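Local structure of DNA replication initiator (Cdc21/Cdc54) (Methanothermobacter thermautotrophicus, 1LTL) at residues A[119-124]-A[183-188]; A[179-184]-A[201-206]. The protein probably acts as an ATP-dependent single-stranded DNA helicase in replication, this chain being its N-terminal part with a zinc site and an OB domain. All blocks are in the same frame, centred on the assembly; numbering follows the deposited sequence.

Contact 1 (A[119-124]-A[183-188]); sequences IVRKTD and KLQEPL
Ile119 and Gln185 face each other as an antiparallel hydrogen-bonded pair. Gln185 N gives its hydrogen to Ile119 O at 3.0 Å. The return bond, from Ile119 N to Gln185 O, is less certain because that oxygen sits too close to another atom in the model. Val120 and Leu184 form the next pair, non-hydrogen-bonded. The second torsion of Leu184 (chi2 65°) places CD1, which lies 3.6 Å from Ile119 N. Beyond them the pairing slips. Lys183 O accepts from Arg121 N at 2.8 Å, while Lys183 N donates to Lys122 O at 2.9 Å. Two residues, Arg121 and Lys122, thus stand opposite one, Lys183. This is a beta bulge in strand 113-137, where it pairs with strand 175-185 in the OB-fold sheet of the MCM N-terminal region. Lys183 CB rests 4.0 Å from Lys122 N at this point. On the Ile119 side of the sheet, Gln185 NE2 lies over one face of the Arg121 guanidinium; the amide and guanidinium planes are 82° apart. The modelled NE2 and the guanidinium nitrogens are all donors, so no hydrogen bond joins them, and their closeness is doubtful at this resolution. Arg121 NE bonds instead to Gln199 OE1. The end of the Lys122 side chain leads away from strand 175-185, and its NZ makes a salt bridge to Asp124 OD1 within its own segment. On the other side of the sheet, Val218 of strand 217-229 packs against both Val120 and Leu184.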
loop_
_atom_site.group_PDB
_atom_site.type_symbol
_atom_site.label_atom_id
_atom_site.label_comp_id
_atom_site.label_asym_id
_atom_site.label_seq_id
_atom_site.Cartn_x
_atom_site.Cartn_y
_atom_site.Cartn_z
ATOM N N ILE A 119 -24.462 50.088 18.454
ATOM C CA ILE A 119 -23.886 51.166 17.668
ATOM C C ILE A 119 -22.607 50.753 16.944
ATOM O O ILE A 119 -21.638 50.325 17.572
ATOM C CB ILE A 119 -23.597 52.360 18.576
ATOM C CG1 ILE A 119 -24.917 52.862 19.151
ATOM C CG2 ILE A 119 -22.873 53.463 17.816
ATOM C CD1 ILE A 119 -24.766 53.958 20.202
ATOM N N VAL A 120 -22.601 50.896 15.623
ATOM C CA VAL A 120 -21.428 50.534 14.835
ATOM C C VAL A 120 -20.179 51.254 15.297
ATOM O O VAL A 120 -20.077 52.455 15.153
ATOM C CB VAL A 120 -21.618 50.866 13.373
ATOM C CG1 VAL A 120 -20.330 50.570 12.617
ATOM C CG2 VAL A 120 -22.782 50.072 12.815
ATOM N N ARG A 121 -19.217 50.511 15.819
ATOM C CA ARG A 121 -17.996 51.117 16.296
ATOM C C ARG A 121 -16.923 51.147 15.219
ATOM O O ARG A 121 -16.738 52.161 14.560
ATOM C CB ARG A 121 -17.493 50.369 17.525
ATOM C CG ARG A 121 -16.296 51.001 18.222
ATOM C CD ARG A 121 -15.455 49.946 18.980
ATOM N NE ARG A 121 -16.179 49.262 20.065
ATOM C CZ ARG A 121 -16.458 49.789 21.262
ATOM N NH1 ARG A 121 -16.075 51.029 21.556
ATOM N NH2 ARG A 121 -17.114 49.067 22.171
ATOM N N LYS A 122 -16.219 50.039 15.020
ATOM C CA LYS A 122 -15.151 49.989 14.021
ATOM C C LYS A 122 -15.536 49.248 12.755
ATOM O O LYS A 122 -16.152 48.186 12.817
ATOM C CB LYS A 122 -13.899 49.338 14.619
ATOM C CG LYS A 122 -12.776 49.134 13.618
ATOM C CD LYS A 122 -11.595 48.375 14.209
ATOM C CE LYS A 122 -10.651 47.879 13.104
ATOM N NZ LYS A 122 -9.725 46.777 13.546
ATOM N N THR A 123 -15.150 49.805 11.609
ATOM C CA THR A 123 -15.453 49.192 10.315
ATOM C C THR A 123 -14.206 48.748 9.545
ATOM O O THR A 123 -13.266 49.517 9.374
ATOM C CB THR A 123 -16.275 50.153 9.450
ATOM O OG1 THR A 123 -17.660 50.013 9.783
ATOM C CG2 THR A 123 -16.075 49.867 7.980
ATOM N N ASP A 124 -14.205 47.505 9.074
ATOM C CA ASP A 124 -13.056 46.981 8.338
ATOM C C ASP A 124 -13.166 47.106 6.823
ATOM O O ASP A 124 -14.239 47.345 6.276
ATOM C CB ASP A 124 -12.804 45.511 8.696
ATOM C CG ASP A 124 -12.525 45.304 10.178
ATOM O OD1 ASP A 124 -11.556 45.896 10.709
ATOM O OD2 ASP A 124 -13.279 44.538 10.813
ATOM N N LYS A 183 -17.599 45.988 14.050
ATOM C CA LYS A 183 -17.888 45.770 15.464
ATOM C C LYS A 183 -19.166 46.502 15.850
ATOM O O LYS A 183 -19.321 47.685 15.564
ATOM C CB LYS A 183 -16.744 46.296 16.336
ATOM C CG LYS A 183 -15.628 45.309 16.576
ATOM C CD LYS A 183 -16.188 44.019 17.166
ATOM C CE LYS A 183 -15.105 42.971 17.401
ATOM N NZ LYS A 183 -14.488 42.553 16.116
ATOM N N LEU A 184 -20.074 45.789 16.497
ATOM C CA LEU A 184 -21.329 46.364 16.932
ATOM C C LEU A 184 -21.303 46.453 18.448
ATOM O O LEU A 184 -21.222 45.436 19.122
ATOM C CB LEU A 184 -22.488 45.475 16.501
ATOM C CG LEU A 184 -23.847 46.000 16.938
ATOM C CD1 LEU A 184 -24.123 47.324 16.238
ATOM C CD2 LEU A 184 -24.930 44.974 16.629
ATOM N N GLN A 185 -21.383 47.666 18.985
ATOM C CA GLN A 185 -21.349 47.887 20.433
ATOM C C GLN A 185 -22.749 47.985 20.999
ATOM O O GLN A 185 -23.647 48.537 20.360
ATOM C CB GLN A 185 -20.599 49.175 20.721
ATOM C CG GLN A 185 -20.562 49.587 22.159
ATOM C CD GLN A 185 -20.023 50.996 22.300
ATOM O OE1 GLN A 185 -20.753 51.978 22.101
ATOM N NE2 GLN A 185 -18.728 51.110 22.608
ATOM N N GLU A 186 -22.932 47.463 22.206
ATOM C CA GLU A 186 -24.246 47.504 22.826
ATOM C C GLU A 186 -24.670 48.905 23.176
ATOM O O GLU A 186 -23.851 49.812 23.339
ATOM C CB GLU A 186 -24.297 46.655 24.089
ATOM C CG GLU A 186 -23.269 47.030 25.133
ATOM C CD GLU A 186 -23.432 46.247 26.424
ATOM O OE1 GLU A 186 -22.454 46.215 27.212
ATOM O OE2 GLU A 186 -24.532 45.678 26.650
ATOM N N PRO A 187 -25.979 49.101 23.293
ATOM C CA PRO A 187 -26.493 50.420 23.629
ATOM C C PRO A 187 -25.985 50.793 25.018
ATOM O O PRO A 187 -26.031 49.981 25.950
ATOM C CB PRO A 187 -28.009 50.219 23.582
ATOM C CG PRO A 187 -28.172 49.080 22.587
ATOM C CD PRO A 187 -27.075 48.156 23.024
ATOM N N LEU A 188 -25.483 52.017 25.146
ATOM C CA LEU A 188 -24.955 52.519 26.409
ATOM C C LEU A 188 -26.038 52.731 27.456
ATOM O O LEU A 188 -25.802 52.516 28.643
ATOM C CB LEU A 188 -24.224 53.832 26.157
ATOM C CG LEU A 188 -22.990 53.594 25.307
ATOM C CD1 LEU A 188 -22.504 54.884 24.684
ATOM C CD2 LEU A 188 -21.932 52.952 26.178
#

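Contact 2 (A[179-184]-A[201-206]); sequences TQTLKL and TVVLED
Leu182 and Val202 lie side by side and point the same way, at the centre of the apolar face. The fine fit between these two side chains is doubtful in the model. The isopropyl end of Leu182 meets Leu204 along the same face, with Leu182 CD1 4.3 Å from Leu204 CD1. Leu184 adds its CB, 3.9 Å from Val202 CG2. Val220 of strand 217-229 touches both Leu184 and Val202, as expected inside the curled sheet of an OB barrel. Gln180 also lies on this buried face, and its OE1 is bonded to Asp210 N. Antiparallel pairing holds the two backbones: Gln180 and Leu204 exchange two hydrogen bonds, as do Leu182 and Val202. The bond from Val202 N to Leu182 O is 2.7 Å. The opposite face is mixed. Thr181 CG2 and Thr201 CG2 touch at 4.0 Å, and Val203 packs on Phe238 and Tyr240 of strand 234-243. At one end, Lys183 bends at its last torsion (chi4 -64°), and NZ donates to Thr201 OG1 at 2.5 Å. At the other end, Thr179 OG1 donates to Glu205 OE2 at 2.6 Å, on the anti side of the carboxylate. That oxygen also has a salt bridge to Arg129 NE, and OE1 has a hydrogen bond with Tyr240 OH. An alanine at Glu205 would probably leave the Thr179 hydroxyl and the Arg129 charge without this mate and Tyr240 OH without this partner. With a cation and two hydroxyls around it, the buried carboxylate is likely to stay ionised.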
loop_
_atom_site.group_PDB
_atom_site.type_symbol
_atom_site.label_atom_id
_atom_site.label_comp_id
_atom_site.label_asym_id
_atom_site.label_seq_id
_atom_site.Cartn_x
_atom_site.Cartn_y
_atom_site.Cartn_z
ATOM N N THR A 179 -17.240 40.846 1.048
ATOM C CA THR A 179 -17.539 40.613 2.453
ATOM C C THR A 179 -16.952 41.734 3.310
ATOM O O THR A 179 -15.974 42.367 2.931
ATOM C CB THR A 179 -16.940 39.250 2.899
ATOM O OG1 THR A 179 -17.743 38.686 3.944
ATOM C CG2 THR A 179 -15.500 39.426 3.399
ATOM N N GLN A 180 -17.546 41.996 4.461
ATOM C CA GLN A 180 -17.027 43.059 5.300
ATOM C C GLN A 180 -17.307 42.828 6.760
ATOM O O GLN A 180 -18.335 42.259 7.125
ATOM C CB GLN A 180 -17.607 44.393 4.889
ATOM C CG GLN A 180 -17.207 45.507 5.804
ATOM C CD GLN A 180 -17.737 46.807 5.302
ATOM O OE1 GLN A 180 -18.724 46.836 4.563
ATOM N NE2 GLN A 180 -17.102 47.901 5.694
ATOM N N THR A 181 -16.393 43.299 7.597
ATOM C CA THR A 181 -16.508 43.103 9.026
ATOM C C THR A 181 -16.637 44.376 9.828
ATOM O O THR A 181 -15.987 45.373 9.531
ATOM C CB THR A 181 -15.281 42.363 9.524
ATOM O OG1 THR A 181 -15.451 40.973 9.274
ATOM C CG2 THR A 181 -15.076 42.573 10.992
ATOM N N LEU A 182 -17.474 44.363 10.856
ATOM C CA LEU A 182 -17.563 45.547 11.700
ATOM C C LEU A 182 -17.937 45.132 13.091
ATOM O O LEU A 182 -18.475 44.050 13.289
ATOM C CB LEU A 182 -18.562 46.555 11.146
ATOM C CG LEU A 182 -20.048 46.430 11.438
ATOM C CD1 LEU A 182 -20.762 47.452 10.569
ATOM C CD2 LEU A 182 -20.558 45.054 11.120
ATOM N N LYS A 183 -17.599 45.988 14.050
ATOM C CA LYS A 183 -17.888 45.770 15.464
ATOM C C LYS A 183 -19.166 46.502 15.850
ATOM O O LYS A 183 -19.321 47.685 15.564
ATOM C CB LYS A 183 -16.744 46.296 16.336
ATOM C CG LYS A 183 -15.628 45.309 16.576
ATOM C CD LYS A 183 -16.188 44.019 17.166
ATOM C CE LYS A 183 -15.105 42.971 17.401
ATOM N NZ LYS A 183 -14.488 42.553 16.116
ATOM N N LEU A 184 -20.074 45.789 16.497
ATOM C CA LEU A 184 -21.329 46.364 16.932
ATOM C C LEU A 184 -21.303 46.453 18.448
ATOM O O LEU A 184 -21.222 45.436 19.122
ATOM C CB LEU A 184 -22.488 45.475 16.501
ATOM C CG LEU A 184 -23.847 46.000 16.938
ATOM C CD1 LEU A 184 -24.123 47.324 16.238
ATOM C CD2 LEU A 184 -24.930 44.974 16.629
ATOM N N THR A 201 -18.923 40.966 16.752
ATOM C CA THR A 201 -18.611 41.156 15.346
ATOM C C THR A 201 -19.764 40.881 14.410
ATOM O O THR A 201 -20.518 39.928 14.583
ATOM C CB THR A 201 -17.420 40.296 14.926
ATOM O OG1 THR A 201 -16.221 40.847 15.480
ATOM C CG2 THR A 201 -17.287 40.266 13.438
ATOM N N VAL A 202 -19.904 41.744 13.417
ATOM C CA VAL A 202 -20.948 41.555 12.431
ATOM C C VAL A 202 -20.287 41.405 11.073
ATOM O O VAL A 202 -19.314 42.088 10.755
ATOM C CB VAL A 202 -21.962 42.729 12.413
ATOM C CG1 VAL A 202 -22.972 42.555 11.286
ATOM C CG2 VAL A 202 -22.686 42.774 13.736
ATOM N N VAL A 203 -20.810 40.476 10.291
ATOM C CA VAL A 203 -20.282 40.225 8.980
ATOM C C VAL A 203 -21.297 40.619 7.951
ATOM O O VAL A 203 -22.411 40.099 7.926
ATOM C CB VAL A 203 -19.965 38.754 8.795
ATOM C CG1 VAL A 203 -19.708 38.461 7.342
ATOM C CG2 VAL A 203 -18.764 38.392 9.635
ATOM N N LEU A 204 -20.907 41.541 7.087
ATOM C CA LEU A 204 -21.803 41.999 6.048
ATOM C C LEU A 204 -21.293 41.532 4.701
ATOM O O LEU A 204 -20.116 41.696 4.387
ATOM C CB LEU A 204 -21.876 43.519 6.075
ATOM C CG LEU A 204 -22.476 44.208 7.291
ATOM C CD1 LEU A 204 -22.437 45.714 7.047
ATOM C CD2 LEU A 204 -23.903 43.751 7.534
ATOM N N GLU A 205 -22.172 40.952 3.897
ATOM C CA GLU A 205 -21.746 40.504 2.585
ATOM C C GLU A 205 -22.659 40.954 1.453
ATOM O O GLU A 205 -23.761 41.437 1.680
ATOM C CB GLU A 205 -21.615 38.993 2.571
ATOM C CG GLU A 205 -20.703 38.466 3.650
ATOM C CD GLU A 205 -20.432 37.003 3.467
ATOM O OE1 GLU A 205 -21.374 36.302 3.004
ATOM O OE2 GLU A 205 -19.297 36.560 3.795
ATOM N N ASP A 206 -22.184 40.766 0.225
ATOM C CA ASP A 206 -22.894 41.170 -0.980
ATOM C C ASP A 206 -23.319 42.638 -0.968
ATOM O O ASP A 206 -22.504 43.502 -0.682
ATOM C CB ASP A 206 -24.104 40.284 -1.245
ATOM C CG ASP A 206 -24.271 39.980 -2.725
ATOM O OD1 ASP A 206 -23.529 40.591 -3.535
ATOM O OD2 ASP A 206 -25.129 39.141 -3.084
#

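Overall arrangement
Contacts 1 and 2 flank the same strand, 175-185, on its two edges. It pairs with strand 113-137 in contact 1 and with strand 199-205 in contact 2. The contacts share Lys183 and Leu184, and their centres are about 11 Å apart. The sheet pairing carries on from one to the other: Asp124 N and Thr181 O are 2.8 Å apart, probably hydrogen-bonded. Asp124 O probably also accepts from Gln180 NE2 at 3.0 Å. Contact 1 lies farther out, its centre about 20 Å from the centre of the chain against about 11 Å for contact 2. Both lie away from the zinc site of Cys137, Cys140, Cys159 and Cys162.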